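Local atomic coordinates of metallo-beta-lactamase (Serratia marcescens, PDB entry 5AXR), a protein that hydrolyses beta-lactam antibiotics as a probable subclass B3 metallo-beta-lactamase with two zinc ions in its active site. Residues Phe12-Asn17 / Ser27-Ser32; Gly16-Val21 / Trp159-Gln164; His72-His77 / Pro148-Gly153; Val170-Ser175 / Ile210-His215. All coordinates share one frame; numbering follows the deposited sequence.

Interaction 1. Residues Phe12-Asn17 / Ser27-Ser32; sequences FTIYGN and SAVLLS. With NA (sodium ion), chain F.
Asn-17 meets Ser-32 through two hydrogen bonds that run in opposite senses. The backbone N of Ser-32 gives its hydrogen to Asn-17 O, 3.0 Å away and in the plane of that carbonyl. The side-chain amide answers: Asn-17 ND2 reaches Ser-32 O at 2.8 Å, with a nearly straight N-H and the acceptor lying in the amide plane. Placing CG between the backbone N and carbonyl carbon (chi1 63°) turns the amide edge-on to Ser-32 O, while Leu-31 CD1 lies against one face of it, 3.5 Å from Asn-17 ND2. Leu-31 CA also points its hydrogen at Asn-17 O. At the other end, where strand 18-20 runs between strands 12-15 and 29-31 in the sheet, Ile-14 CD1 touches Val-29 CG2 at 4.2 Å, a thin apolar bridge.

Further out, Ser-161 holds Asn-17 OD1 and His-19 holds Ser-32 OG. Ile-14 and Tyr-15 both face Thr-18 in a classic beta bulge, where the chain turns a corner. Just before it, Thr-13 O binds a sodium ion at 2.7 Å, together with two waters and Tyr-236 OH.

With its oxygen and its nitrogen both engaged, the Asn-17 amide is fixed in rotation, and the turn between strands 12-15 and 18-20 is tied to the end of strand 29-31.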
loop_
_atom_site.group_PDB
_atom_site.type_symbol
_atom_site.label_atom_id
_atom_site.label_comp_id
_atom_site.label_asym_id
_atom_site.label_seq_id
_atom_site.Cartn_x
_atom_site.Cartn_y
_atom_site.Cartn_z
ATOM N N PHE A 12 4.820 4.869 14.452
ATOM C CA PHE A 12 6.061 5.634 14.464
ATOM C C PHE A 12 6.167 6.493 13.218
ATOM O O PHE A 12 5.691 6.110 12.141
ATOM C CB PHE A 12 7.297 4.714 14.560
ATOM C CG PHE A 12 7.331 3.610 13.523
ATOM C CD1 PHE A 12 6.592 2.440 13.713
ATOM C CD2 PHE A 12 8.107 3.727 12.369
ATOM C CE1 PHE A 12 6.599 1.417 12.779
ATOM C CE2 PHE A 12 8.093 2.709 11.417
ATOM C CZ PHE A 12 7.398 1.536 11.652
ATOM N N THR A 13 6.888 7.597 13.350
ATOM C CA THR A 13 7.257 8.407 12.199
ATOM C C THR A 13 8.355 7.734 11.380
ATOM O O THR A 13 9.364 7.265 11.914
ATOM C CB THR A 13 7.680 9.817 12.624
ATOM O OG1 THR A 13 6.593 10.465 13.327
ATOM C CG2 THR A 13 8.084 10.628 11.410
ATOM N N ILE A 14 8.133 7.672 10.076
ATOM C CA ILE A 14 9.113 7.142 9.140
ATOM C C ILE A 14 9.988 8.300 8.671
ATOM O O ILE A 14 11.208 8.185 8.667
ATOM C CB ILE A 14 8.438 6.469 7.901
ATOM C CG1 ILE A 14 7.757 5.148 8.302
ATOM C CG2 ILE A 14 9.458 6.212 6.790
ATOM C CD1 ILE A 14 6.754 4.631 7.295
ATOM N N TYR A 15 9.378 9.363 8.167
ATOM C CA TYR A 15 10.178 10.506 7.687
ATOM C C TYR A 15 9.315 11.741 7.549
ATOM O O TYR A 15 8.386 11.735 6.779
ATOM C CB TYR A 15 10.852 10.186 6.349
ATOM C CG TYR A 15 12.012 11.100 6.002
ATOM C CD1 TYR A 15 13.301 10.818 6.430
ATOM C CD2 TYR A 15 11.813 12.262 5.293
ATOM C CE1 TYR A 15 14.348 11.678 6.158
ATOM C CE2 TYR A 15 12.868 13.074 4.933
ATOM C CZ TYR A 15 14.131 12.793 5.401
ATOM O OH TYR A 15 15.193 13.608 5.063
ATOM N N GLY A 16 9.606 12.773 8.332
ATOM C CA GLY A 16 8.906 14.068 8.231
ATOM C C GLY A 16 7.446 13.925 8.648
ATOM O O GLY A 16 7.162 13.441 9.744
ATOM N N ASN A 17 6.537 14.130 7.694
ATOM C CA ASN A 17 5.106 13.923 7.932
ATOM C C ASN A 17 4.581 12.568 7.471
ATOM O O ASN A 17 3.374 12.391 7.368
ATOM C CB ASN A 17 4.296 15.051 7.256
ATOM C CG ASN A 17 4.448 15.052 5.742
ATOM O OD1 ASN A 17 5.502 14.675 5.200
ATOM N ND2 ASN A 17 3.374 15.404 5.048
ATOM N N SER A 27 1.333 -2.860 6.120
ATOM C CA SER A 27 1.614 -1.442 6.128
ATOM C C SER A 27 0.365 -0.598 5.968
ATOM O O SER A 27 -0.501 -0.857 5.114
ATOM C CB SER A 27 2.607 -1.085 5.026
ATOM O OG SER A 27 3.869 -1.652 5.306
ATOM N N ALA A 28 0.310 0.450 6.781
ATOM C CA ALA A 28 -0.561 1.585 6.549
ATOM C C ALA A 28 0.190 2.855 6.979
ATOM O O ALA A 28 1.033 2.833 7.870
ATOM C CB ALA A 28 -1.843 1.414 7.343
ATOM N N VAL A 29 -0.015 3.919 6.232
ATOM C CA VAL A 29 0.776 5.109 6.364
ATOM C C VAL A 29 -0.134 6.310 6.428
ATOM O O VAL A 29 -1.065 6.427 5.646
ATOM C CB VAL A 29 1.756 5.271 5.183
ATOM C CG1 VAL A 29 2.178 6.715 5.032
ATOM C CG2 VAL A 29 2.958 4.386 5.407
ATOM N N LEU A 30 0.088 7.149 7.439
ATOM C CA LEU A 30 -0.621 8.403 7.542
ATOM C C LEU A 30 0.302 9.525 7.088
ATOM O O LEU A 30 1.407 9.665 7.598
ATOM C CB LEU A 30 -1.069 8.642 8.972
ATOM C CG LEU A 30 -1.959 9.862 9.054
ATOM C CD1 LEU A 30 -3.343 9.527 8.536
ATOM C CD2 LEU A 30 -2.005 10.375 10.486
ATOM N N LEU A 31 -0.091 10.198 6.018
ATOM C CA LEU A 31 0.596 11.404 5.551
ATOM C C LEU A 31 -0.084 12.665 6.070
ATOM O O LEU A 31 -1.251 12.920 5.780
ATOM C CB LEU A 31 0.634 11.409 4.029
ATOM C CG LEU A 31 1.555 12.428 3.359
ATOM C CD1 LEU A 31 3.009 12.180 3.728
ATOM C CD2 LEU A 31 1.340 12.393 1.843
ATOM N N SER A 32 0.589 13.384 6.968
ATOM C CA SER A 32 -0.119 14.377 7.783
ATOM C C SER A 32 0.148 15.798 7.295
ATOM O O SER A 32 1.202 16.079 6.730
ATOM C CB SER A 32 0.272 14.274 9.261
ATOM O OG SER A 32 1.677 14.374 9.427
HETATM NA NA NA F . 11.112 6.117 13.614
HETATM O O HOH W 1 10.697 4.639 15.845
HETATM O O HOH W 2 10.925 8.804 14.378
#

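Interaction 2. Residues Gly16-Val21 / Trp159-Gln164; sequences GNTHYV and WQSCEQ
Thr-18 turns OG1 to the side opposite its carbonyl carbon (chi1 -62°), and Ser-161 does the same with its OG (chi1 -80°), which brings the two hydroxyls within 2.7 Å of each other, OG1 to OG. From there the hydrogen bonds run in one direction. Trp-159 NE1 donates to Thr-18 OG1 at 3.1 Å, the oxygen sitting at the edge of the indole and close to its plane. Thr-18 OG1 passes its hydrogen to Ser-161 OG, and Ser-161 OG gives its own to Asn-17 OD1 at 2.6 Å, coming in tilted from the plane of that amide. Each hydroxyl therefore both accepts and donates, so the buried side chains of Thr-18 and Ser-161 are satisfied within the chain of bonds.

Two waters bracket the Asn-17 amide: one links ND2 to Gln-160 O, the other OD1 to Cys-162 N. Beyond them Glu-163 stretches out, and its OE2 takes the backbone N-H of Gly-16 at 2.9 Å on the anti side of the carboxylate; the same oxygen also accepts from Asn-233 ND2. Gly-16, at positive phi, brings its CA to 3.5 Å from Cys-162 O in a CA-H...O contact.

No backbone hydrogen bond crosses between the segments. Alternate residues 159, 161 and 163 of one strand instead reach the other through side chains. The arrangement belongs to the interface of the two facing sheets in the alpha-beta/beta-alpha sandwich of the metallo-beta-lactamase fold.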
loop_
_atom_site.group_PDB
_atom_site.type_symbol
_atom_site.label_atom_id
_atom_site.label_comp_id
_atom_site.label_asym_id
_atom_site.label_seq_id
_atom_site.Cartn_x
_atom_site.Cartn_y
_atom_site.Cartn_z
ATOM N N GLY A 16 9.606 12.773 8.332
ATOM C CA GLY A 16 8.906 14.068 8.231
ATOM C C GLY A 16 7.446 13.925 8.648
ATOM O O GLY A 16 7.162 13.441 9.744
ATOM N N ASN A 17 6.537 14.130 7.694
ATOM C CA ASN A 17 5.106 13.923 7.932
ATOM C C ASN A 17 4.581 12.568 7.471
ATOM O O ASN A 17 3.374 12.391 7.368
ATOM C CB ASN A 17 4.296 15.051 7.256
ATOM C CG ASN A 17 4.448 15.052 5.742
ATOM O OD1 ASN A 17 5.502 14.675 5.200
ATOM N ND2 ASN A 17 3.374 15.404 5.048
ATOM N N THR A 18 5.480 11.628 7.161
ATOM C CA THR A 18 5.108 10.243 6.811
ATOM C C THR A 18 5.224 9.365 8.036
ATOM O O THR A 18 6.317 9.221 8.593
ATOM C CB THR A 18 6.036 9.647 5.745
ATOM O OG1 THR A 18 5.935 10.419 4.554
ATOM C CG2 THR A 18 5.640 8.181 5.422
ATOM N N HIS A 19 4.080 8.851 8.494
ATOM C CA HIS A 19 4.024 8.022 9.693
ATOM C C HIS A 19 3.504 6.624 9.369
ATOM O O HIS A 19 2.586 6.467 8.555
ATOM C CB HIS A 19 3.132 8.675 10.753
ATOM C CG HIS A 19 3.319 10.156 10.867
ATOM N ND1 HIS A 19 4.338 10.725 11.598
ATOM C CD2 HIS A 19 2.683 11.183 10.250
ATOM C CE1 HIS A 19 4.278 12.042 11.482
ATOM N NE2 HIS A 19 3.267 12.346 10.686
ATOM N N TYR A 20 4.064 5.618 10.043
ATOM C CA TYR A 20 3.556 4.243 9.972
ATOM C C TYR A 20 2.490 4.057 11.058
ATOM O O TYR A 20 2.769 4.232 12.250
ATOM C CB TYR A 20 4.692 3.218 10.197
ATOM C CG TYR A 20 4.280 1.780 9.979
ATOM C CD1 TYR A 20 3.576 1.065 10.956
ATOM C CD2 TYR A 20 4.535 1.151 8.765
ATOM C CE1 TYR A 20 3.183 -0.255 10.737
ATOM C CE2 TYR A 20 4.111 -0.131 8.516
ATOM C CZ TYR A 20 3.423 -0.831 9.481
ATOM O OH TYR A 20 3.136 -2.154 9.213
ATOM N N VAL A 21 1.287 3.690 10.634
ATOM C CA VAL A 21 0.172 3.466 11.540
ATOM C C VAL A 21 -0.494 2.110 11.277
ATOM O O VAL A 21 -1.581 1.864 11.780
ATOM C CB VAL A 21 -0.879 4.575 11.426
ATOM C CG1 VAL A 21 -0.313 5.907 11.871
ATOM C CG2 VAL A 21 -1.422 4.691 10.002
ATOM N N TRP A 159 5.063 10.445 -3.072
ATOM C CA TRP A 159 5.083 11.824 -2.615
ATOM C C TRP A 159 6.453 12.247 -2.097
ATOM O O TRP A 159 7.444 11.540 -2.254
ATOM C CB TRP A 159 4.044 12.017 -1.513
ATOM C CG TRP A 159 4.259 11.125 -0.335
ATOM C CD1 TRP A 159 4.994 11.413 0.780
ATOM C CD2 TRP A 159 3.686 9.824 -0.110
ATOM N NE1 TRP A 159 4.932 10.374 1.668
ATOM C CE2 TRP A 159 4.133 9.387 1.149
ATOM C CE3 TRP A 159 2.827 8.994 -0.848
ATOM C CZ2 TRP A 159 3.746 8.160 1.698
ATOM C CZ3 TRP A 159 2.488 7.762 -0.336
ATOM C CH2 TRP A 159 2.918 7.364 0.944
ATOM N N GLN A 160 6.507 13.461 -1.561
ATOM C CA GLN A 160 7.718 13.986 -0.951
ATOM C C GLN A 160 7.432 14.424 0.467
ATOM O O GLN A 160 6.406 15.036 0.726
ATOM C CB GLN A 160 8.166 15.173 -1.783
ATOM C CG GLN A 160 9.312 15.952 -1.238
ATOM C CD GLN A 160 9.444 17.248 -2.001
ATOM O OE1 GLN A 160 9.727 17.225 -3.192
ATOM N NE2 GLN A 160 8.989 18.319 -1.407
ATOM N N SER A 161 8.295 14.005 1.385
ATOM C CA SER A 161 8.259 14.416 2.785
ATOM C C SER A 161 9.600 15.050 3.163
ATOM O O SER A 161 10.647 14.586 2.705
ATOM C CB SER A 161 8.009 13.186 3.680
ATOM O OG SER A 161 6.643 12.845 3.693
ATOM N N CYS A 162 9.559 16.070 4.024
ATOM C CA CYS A 162 10.751 16.822 4.393
ATOM C C CYS A 162 10.909 16.787 5.899
ATOM O O CYS A 162 9.952 17.018 6.658
ATOM C CB CYS A 162 10.685 18.274 3.906
ATOM S SG CYS A 162 10.287 18.434 2.157
ATOM N N GLU A 163 12.111 16.426 6.325
ATOM C CA GLU A 163 12.447 16.422 7.722
ATOM C C GLU A 163 13.628 17.345 7.950
ATOM O O GLU A 163 14.676 17.163 7.332
ATOM C CB GLU A 163 12.808 15.009 8.137
ATOM C CG GLU A 163 12.841 14.860 9.638
ATOM C CD GLU A 163 12.972 13.424 10.063
ATOM O OE1 GLU A 163 14.096 13.052 10.439
ATOM O OE2 GLU A 163 11.976 12.667 9.942
ATOM N N GLN A 164 13.436 18.382 8.764
ATOM C CA GLN A 164 14.486 19.357 9.039
ATOM C C GLN A 164 15.118 19.933 7.770
ATOM O O GLN A 164 16.344 20.048 7.668
ATOM C CB GLN A 164 15.554 18.711 9.920
ATOM C CG GLN A 164 15.024 18.348 11.300
ATOM C CD GLN A 164 14.443 19.554 12.017
ATOM O OE1 GLN A 164 13.233 19.769 12.005
ATOM N NE2 GLN A 164 15.312 20.406 12.547
HETATM O O HOH W 3 4.026 15.672 2.111
HETATM O O HOH W 4 7.144 17.397 4.388
#

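Interaction 3. Residues His72-His77 / Pro148-Gly153; sequences HSHEDH and PGHTEG. With ZN (zinc ion), chain B; ZN (zinc ion), chain C; NA (sodium ion), chain E; COM (1-thioethanesulfonic acid), chain J.
The nearest CA atoms, those of His-72 and Gly-153, are 6.6 Å apart and no hydrogen bond joins the segments, so that His-72 and His-74 meet His-150 and Thr-151 through side chains and metal alone; His-74 occupies the N-cap position of helix 75-78. One zinc ion is held by His-72 NE2, His-74 ND1 and His-150 NE2, with S1 of 1-thioethanesulfonic acid as fourth donor at 2.0 Å from the metal. His-150 extends to it with CG anti to the backbone N (chi1 172°) and turns its CD2 edge to the face of His-72, an offset edge-to-face pair with planes at 77°. Thr-151 lays CG2 over the face of the His-74 ring, 3.9 Å from its centroid, in a CH-pi contact, while its OG1, hydrogen-bonded to Asn-98 ND2, lies 3.3 Å from His-72 CB.

The second zinc ion takes Asp-76 OD2, His-77 NE2 and the same S1 at 2.3 Å, and His-215 completes its site.

A second shell sets the rings: hydrogen bonds join His-72 ND1 to Asp-174 OD1, His-74 NE2 to Asp-111 OD1 and His-150 ND1 to Thr-177 O. These bonds use the nitrogens that face away from the metal and fix each ring's rotation. One sulfur bridging both zinc ions, probably as a thiolate, is consistent with the ligand acting as an inhibitor that occupies the place of a bridging hydroxide or water.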
loop_
_atom_site.group_PDB
_atom_site.type_symbol
_atom_site.label_atom_id
_atom_site.label_comp_id
_atom_site.label_asym_id
_atom_site.label_seq_id
_atom_site.Cartn_x
_atom_site.Cartn_y
_atom_site.Cartn_z
ATOM N N HIS A 72 -4.052 -2.111 -3.381
ATOM C CA HIS A 72 -4.904 -3.067 -4.061
ATOM C C HIS A 72 -5.929 -3.691 -3.127
ATOM O O HIS A 72 -5.795 -3.700 -1.876
ATOM C CB HIS A 72 -4.064 -4.143 -4.782
ATOM C CG HIS A 72 -3.392 -5.121 -3.863
ATOM N ND1 HIS A 72 -2.207 -4.849 -3.214
ATOM C CD2 HIS A 72 -3.762 -6.360 -3.456
ATOM C CE1 HIS A 72 -1.854 -5.892 -2.485
ATOM N NE2 HIS A 72 -2.785 -6.818 -2.604
ATOM N N SER A 73 -6.905 -4.322 -3.761
ATOM C CA SER A 73 -8.127 -4.696 -3.088
ATOM C C SER A 73 -8.121 -6.147 -2.633
ATOM O O SER A 73 -9.020 -6.904 -2.991
ATOM C CB SER A 73 -9.310 -4.459 -4.043
ATOM O OG SER A 73 -9.107 -5.109 -5.292
ATOM N N HIS A 74 -7.074 -6.566 -1.934
ATOM C CA HIS A 74 -7.120 -7.822 -1.203
ATOM C C HIS A 74 -7.417 -7.511 0.244
ATOM O O HIS A 74 -7.096 -6.420 0.721
ATOM C CB HIS A 74 -5.796 -8.577 -1.292
ATOM C CG HIS A 74 -5.563 -9.221 -2.613
ATOM N ND1 HIS A 74 -4.302 -9.461 -3.101
ATOM C CD2 HIS A 74 -6.416 -9.545 -3.608
ATOM C CE1 HIS A 74 -4.393 -10.051 -4.276
ATOM N NE2 HIS A 74 -5.661 -10.045 -4.639
ATOM N N GLU A 75 -7.922 -8.520 0.955
ATOM C CA GLU A 75 -8.481 -8.343 2.299
ATOM C C GLU A 75 -7.449 -7.904 3.309
ATOM O O GLU A 75 -7.788 -7.301 4.329
ATOM C CB GLU A 75 -9.095 -9.643 2.823
ATOM C CG GLU A 75 -10.031 -9.398 4.011
ATOM C CD GLU A 75 -9.388 -9.476 5.408
ATOM O OE1 GLU A 75 -9.891 -8.782 6.335
ATOM O OE2 GLU A 75 -8.453 -10.288 5.616
ATOM N N ASP A 76 -6.214 -8.344 3.113
ATOM C CA ASP A 76 -5.175 -7.995 4.047
ATOM C C ASP A 76 -4.750 -6.518 3.987
ATOM O O ASP A 76 -4.198 -6.019 4.962
ATOM C CB ASP A 76 -3.999 -8.962 3.964
ATOM C CG ASP A 76 -3.321 -8.967 2.620
ATOM O OD1 ASP A 76 -3.983 -8.793 1.582
ATOM O OD2 ASP A 76 -2.113 -9.207 2.623
ATOM N N HIS A 77 -5.071 -5.815 2.896
ATOM C CA HIS A 77 -4.738 -4.389 2.750
ATOM C C HIS A 77 -5.969 -3.498 2.777
ATOM O O HIS A 77 -5.882 -2.327 3.172
ATOM C CB HIS A 77 -3.987 -4.110 1.444
ATOM C CG HIS A 77 -2.814 -4.995 1.238
ATOM N ND1 HIS A 77 -1.602 -4.774 1.856
ATOM C CD2 HIS A 77 -2.713 -6.199 0.626
ATOM C CE1 HIS A 77 -0.809 -5.814 1.652
ATOM N NE2 HIS A 77 -1.440 -6.663 0.854
ATOM N N PRO A 148 -0.358 -2.717 -12.150
ATOM C CA PRO A 148 -1.191 -3.898 -12.183
ATOM C C PRO A 148 -0.399 -5.184 -12.221
ATOM O O PRO A 148 0.834 -5.185 -12.420
ATOM C CB PRO A 148 -1.974 -3.734 -13.496
ATOM C CG PRO A 148 -1.006 -3.032 -14.392
ATOM C CD PRO A 148 -0.311 -2.046 -13.462
ATOM N N GLY A 149 -1.136 -6.280 -12.087
ATOM C CA GLY A 149 -0.579 -7.604 -12.251
ATOM C C GLY A 149 -0.930 -8.459 -11.061
ATOM O O GLY A 149 -1.461 -9.544 -11.226
ATOM N N HIS A 150 -0.585 -7.991 -9.859
ATOM C CA HIS A 150 -0.882 -8.724 -8.638
ATOM C C HIS A 150 -2.389 -8.636 -8.412
ATOM O O HIS A 150 -2.997 -9.581 -7.928
ATOM C CB HIS A 150 -0.090 -8.143 -7.461
ATOM C CG HIS A 150 -0.457 -8.707 -6.124
ATOM N ND1 HIS A 150 0.235 -9.748 -5.541
ATOM C CD2 HIS A 150 -1.357 -8.291 -5.198
ATOM C CE1 HIS A 150 -0.243 -9.967 -4.327
ATOM N NE2 HIS A 150 -1.227 -9.116 -4.109
ATOM N N THR A 151 -2.955 -7.490 -8.770
ATOM C CA THR A 151 -4.368 -7.308 -9.116
ATOM C C THR A 151 -4.364 -6.380 -10.315
ATOM O O THR A 151 -3.352 -5.730 -10.592
ATOM C CB THR A 151 -5.198 -6.578 -8.017
ATOM O OG1 THR A 151 -4.745 -5.219 -7.874
ATOM C CG2 THR A 151 -5.095 -7.255 -6.692
ATOM N N GLU A 152 -5.529 -6.207 -10.933
ATOM C CA GLU A 152 -5.635 -5.440 -12.150
ATOM C C GLU A 152 -5.608 -3.929 -11.870
ATOM O O GLU A 152 -5.133 -3.142 -12.691
ATOM C CB GLU A 152 -6.932 -5.827 -12.874
ATOM C CG GLU A 152 -7.002 -5.362 -14.316
ATOM C CD GLU A 152 -8.376 -5.591 -14.958
ATOM O OE1 GLU A 152 -9.165 -6.428 -14.464
ATOM O OE2 GLU A 152 -8.677 -4.894 -15.948
ATOM N N GLY A 153 -6.135 -3.511 -10.725
ATOM C CA GLY A 153 -6.208 -2.094 -10.406
ATOM C C GLY A 153 -5.171 -1.595 -9.391
ATOM O O GLY A 153 -5.355 -0.524 -8.796
HETATM ZN ZN ZN B . -2.456 -8.877 -2.433
HETATM ZN ZN ZN C . -1.034 -8.667 1.020
HETATM NA NA NA E . -5.737 0.723 -6.168
HETATM C C1 COM J . -2.345 -11.167 -0.315
HETATM C C2 COM J . -1.661 -11.879 0.863
HETATM S S1 COM J . -1.371 -9.789 -0.985
HETATM S S2 COM J . -0.362 -12.835 0.417
HETATM O O1S COM J . -0.681 -13.516 -1.039
HETATM O O2S COM J . -0.175 -13.853 1.403
HETATM O O3S COM J . 0.834 -12.026 0.318
HETATM O O HOH W 5 -7.348 -1.032 -4.882
#

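Interaction 4. Residues Val170-Ser175 / Ile210-His215; sequences VVFADS and IAIAAH. With ZN (zinc ion), chain C; COM (1-thioethanesulfonic acid), chain J.
Ile-212 O accepts the backbone N-H of Ala-173 at 2.7 Å, takes the CA hydrogen of Phe-172 as well, and lies over one face of the Phe-172 ring. It belongs to the parallel ladder of a beta-alpha-beta crossover, in which helix 190-204 links strand 166-173 to strand 210-213. The strand axes run 18° apart. Four backbone hydrogen bonds alternate along the ladder: Val-171 N to Ile-210 O, Ile-212 N to Val-171 O at 2.8 Å, Ala-173 N to Ile-212 O, and Ala-214 N to Ala-173 O, the last being longer at 3.1 Å.

Val-170, Phe-172, Ile-210 and Ile-212 share one face of the sheet. Ile-212 CD1 presses on Val-170 CG1 at 3.5 Å, while CG2 of the same isoleucine meets Phe-172 CE2. The phenyl, its CG anti to the backbone N (chi1 -162°), leans toward the end of strand 210-213, bringing CE1 3.9 Å from Ala-214 CA. This face packs on Trp-159 and Ile-14, and so faces the other sheet. Val-171, Ala-173 and Ala-211 point the other way, under helix 241-259.

Past the ladder both segments enter the active site. Ser-175 N makes a weak hydrogen bond to Asp-174 OD1, and His-215 NE2 binds a zinc ion at 2.1 Å. Ser-175 OG stands at the edge of the His-215 ring, 4.0 Å from CD2, and a water lies 3.2 Å from both Ser-175 OG and His-215 N.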
loop_
_atom_site.group_PDB
_atom_site.type_symbol
_atom_site.label_atom_id
_atom_site.label_comp_id
_atom_site.label_asym_id
_atom_site.label_seq_id
_atom_site.Cartn_x
_atom_site.Cartn_y
_atom_site.Cartn_z
ATOM N N VAL A 170 9.171 9.591 -1.442
ATOM C CA VAL A 170 8.646 8.419 -0.739
ATOM C C VAL A 170 7.752 7.681 -1.706
ATOM O O VAL A 170 7.043 8.310 -2.495
ATOM C CB VAL A 170 7.787 8.808 0.479
ATOM C CG1 VAL A 170 7.324 7.570 1.219
ATOM C CG2 VAL A 170 8.556 9.748 1.387
ATOM N N VAL A 171 7.813 6.351 -1.647
ATOM C CA VAL A 171 7.001 5.466 -2.474
ATOM C C VAL A 171 6.340 4.437 -1.574
ATOM O O VAL A 171 7.027 3.747 -0.814
ATOM C CB VAL A 171 7.882 4.694 -3.495
ATOM C CG1 VAL A 171 7.025 3.755 -4.344
ATOM C CG2 VAL A 171 8.662 5.672 -4.351
ATOM N N PHE A 172 5.004 4.403 -1.592
ATOM C CA PHE A 172 4.255 3.314 -0.979
ATOM C C PHE A 172 4.024 2.256 -2.047
ATOM O O PHE A 172 3.193 2.441 -2.940
ATOM C CB PHE A 172 2.907 3.812 -0.439
ATOM C CG PHE A 172 2.276 2.873 0.556
ATOM C CD1 PHE A 172 1.890 1.578 0.175
ATOM C CD2 PHE A 172 2.129 3.248 1.886
ATOM C CE1 PHE A 172 1.320 0.706 1.105
ATOM C CE2 PHE A 172 1.594 2.365 2.823
ATOM C CZ PHE A 172 1.179 1.093 2.433
ATOM N N ALA A 173 4.812 1.189 -2.000
ATOM C CA ALA A 173 4.906 0.243 -3.106
ATOM C C ALA A 173 3.814 -0.818 -2.987
ATOM O O ALA A 173 3.821 -1.641 -2.070
ATOM C CB ALA A 173 6.260 -0.426 -3.102
ATOM N N ASP A 174 2.903 -0.823 -3.943
ATOM C CA ASP A 174 1.984 -1.935 -4.073
ATOM C C ASP A 174 2.737 -3.244 -4.302
ATOM O O ASP A 174 3.924 -3.244 -4.691
ATOM C CB ASP A 174 1.021 -1.671 -5.217
ATOM C CG ASP A 174 -0.134 -2.650 -5.241
ATOM O OD1 ASP A 174 -0.426 -3.240 -4.176
ATOM O OD2 ASP A 174 -0.690 -2.872 -6.336
ATOM N N SER A 175 2.071 -4.349 -3.971
ATOM C CA SER A 175 2.643 -5.697 -4.098
ATOM C C SER A 175 2.872 -6.056 -5.566
ATOM O O SER A 175 1.997 -5.828 -6.405
ATOM C CB SER A 175 1.696 -6.743 -3.491
ATOM O OG SER A 175 1.432 -6.476 -2.133
ATOM N N ILE A 210 12.758 6.649 -0.088
ATOM C CA ILE A 210 12.152 5.832 0.965
ATOM C C ILE A 210 11.040 4.973 0.367
ATOM O O ILE A 210 10.025 5.478 -0.126
ATOM C CB ILE A 210 11.539 6.714 2.070
ATOM C CG1 ILE A 210 12.638 7.535 2.764
ATOM C CG2 ILE A 210 10.791 5.867 3.106
ATOM C CD1 ILE A 210 12.125 8.782 3.444
ATOM N N ALA A 211 11.181 3.660 0.499
ATOM C CA ALA A 211 10.131 2.749 0.052
ATOM C C ALA A 211 9.454 2.126 1.266
ATOM O O ALA A 211 10.118 1.683 2.197
ATOM C CB ALA A 211 10.726 1.672 -0.839
ATOM N N ILE A 212 8.127 2.175 1.268
ATOM C CA ILE A 212 7.302 1.415 2.179
ATOM C C ILE A 212 6.533 0.371 1.370
ATOM O O ILE A 212 5.662 0.707 0.542
ATOM C CB ILE A 212 6.303 2.344 2.901
ATOM C CG1 ILE A 212 7.070 3.476 3.612
ATOM C CG2 ILE A 212 5.449 1.548 3.882
ATOM C CD1 ILE A 212 6.561 4.875 3.364
ATOM N N ALA A 213 6.847 -0.896 1.614
ATOM C CA ALA A 213 6.189 -2.013 0.911
ATOM C C ALA A 213 4.901 -2.418 1.641
ATOM O O ALA A 213 4.837 -2.351 2.880
ATOM C CB ALA A 213 7.145 -3.182 0.800
ATOM N N ALA A 214 3.840 -2.672 0.867
ATOM C CA ALA A 214 2.524 -3.010 1.417
ATOM C C ALA A 214 2.652 -4.136 2.429
ATOM O O ALA A 214 2.125 -4.031 3.538
ATOM C CB ALA A 214 1.553 -3.401 0.303
ATOM N N HIS A 215 3.501 -5.118 2.116
ATOM C CA HIS A 215 4.045 -6.012 3.143
ATOM C C HIS A 215 5.373 -5.464 3.646
ATOM O O HIS A 215 6.374 -5.561 2.955
ATOM C CB HIS A 215 4.199 -7.444 2.605
ATOM C CG HIS A 215 2.898 -8.163 2.451
ATOM N ND1 HIS A 215 2.398 -8.994 3.435
ATOM C CD2 HIS A 215 1.901 -8.021 1.540
ATOM C CE1 HIS A 215 1.165 -9.352 3.124
ATOM N NE2 HIS A 215 0.836 -8.772 1.981
HETATM ZN ZN ZN C . -1.034 -8.667 1.020
HETATM C C1 COM J . -2.345 -11.167 -0.315
HETATM C C2 COM J . -1.661 -11.879 0.863
HETATM S S1 COM J . -1.371 -9.789 -0.985
HETATM S S2 COM J . -0.362 -12.835 0.417
HETATM O O1S COM J . -0.681 -13.516 -1.039
HETATM O O2S COM J . -0.175 -13.853 1.403
HETATM O O3S COM J . 0.834 -12.026 0.318
HETATM O O HOH W 6 4.352 -6.147 -0.792
#

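How the interactions relate
From the N terminus, interaction 1 closes a short loop around strand 18-20. Interaction 2 starts from the same Gly-16 and Asn-17 but closes a loop of 137 residues, tying the seven-stranded sheet to the five-stranded one. Interaction 3 is nested inside that loop and lies on the opposite side of the chain's centre, about 25 Å from interaction 2 between centres. Interaction 4 follows in series, on strand 166-173, the neighbour of 155-163, and on the outermost strand 210-213. It touches the other three: Ser-27 OG meets Ala-213 O, Trp-159 O meets Val-170 N, and Asp-174 OD1 meets His-72 ND1. Residues 170-175 and 210-215 thus connect the intersheet core to the dizinc site.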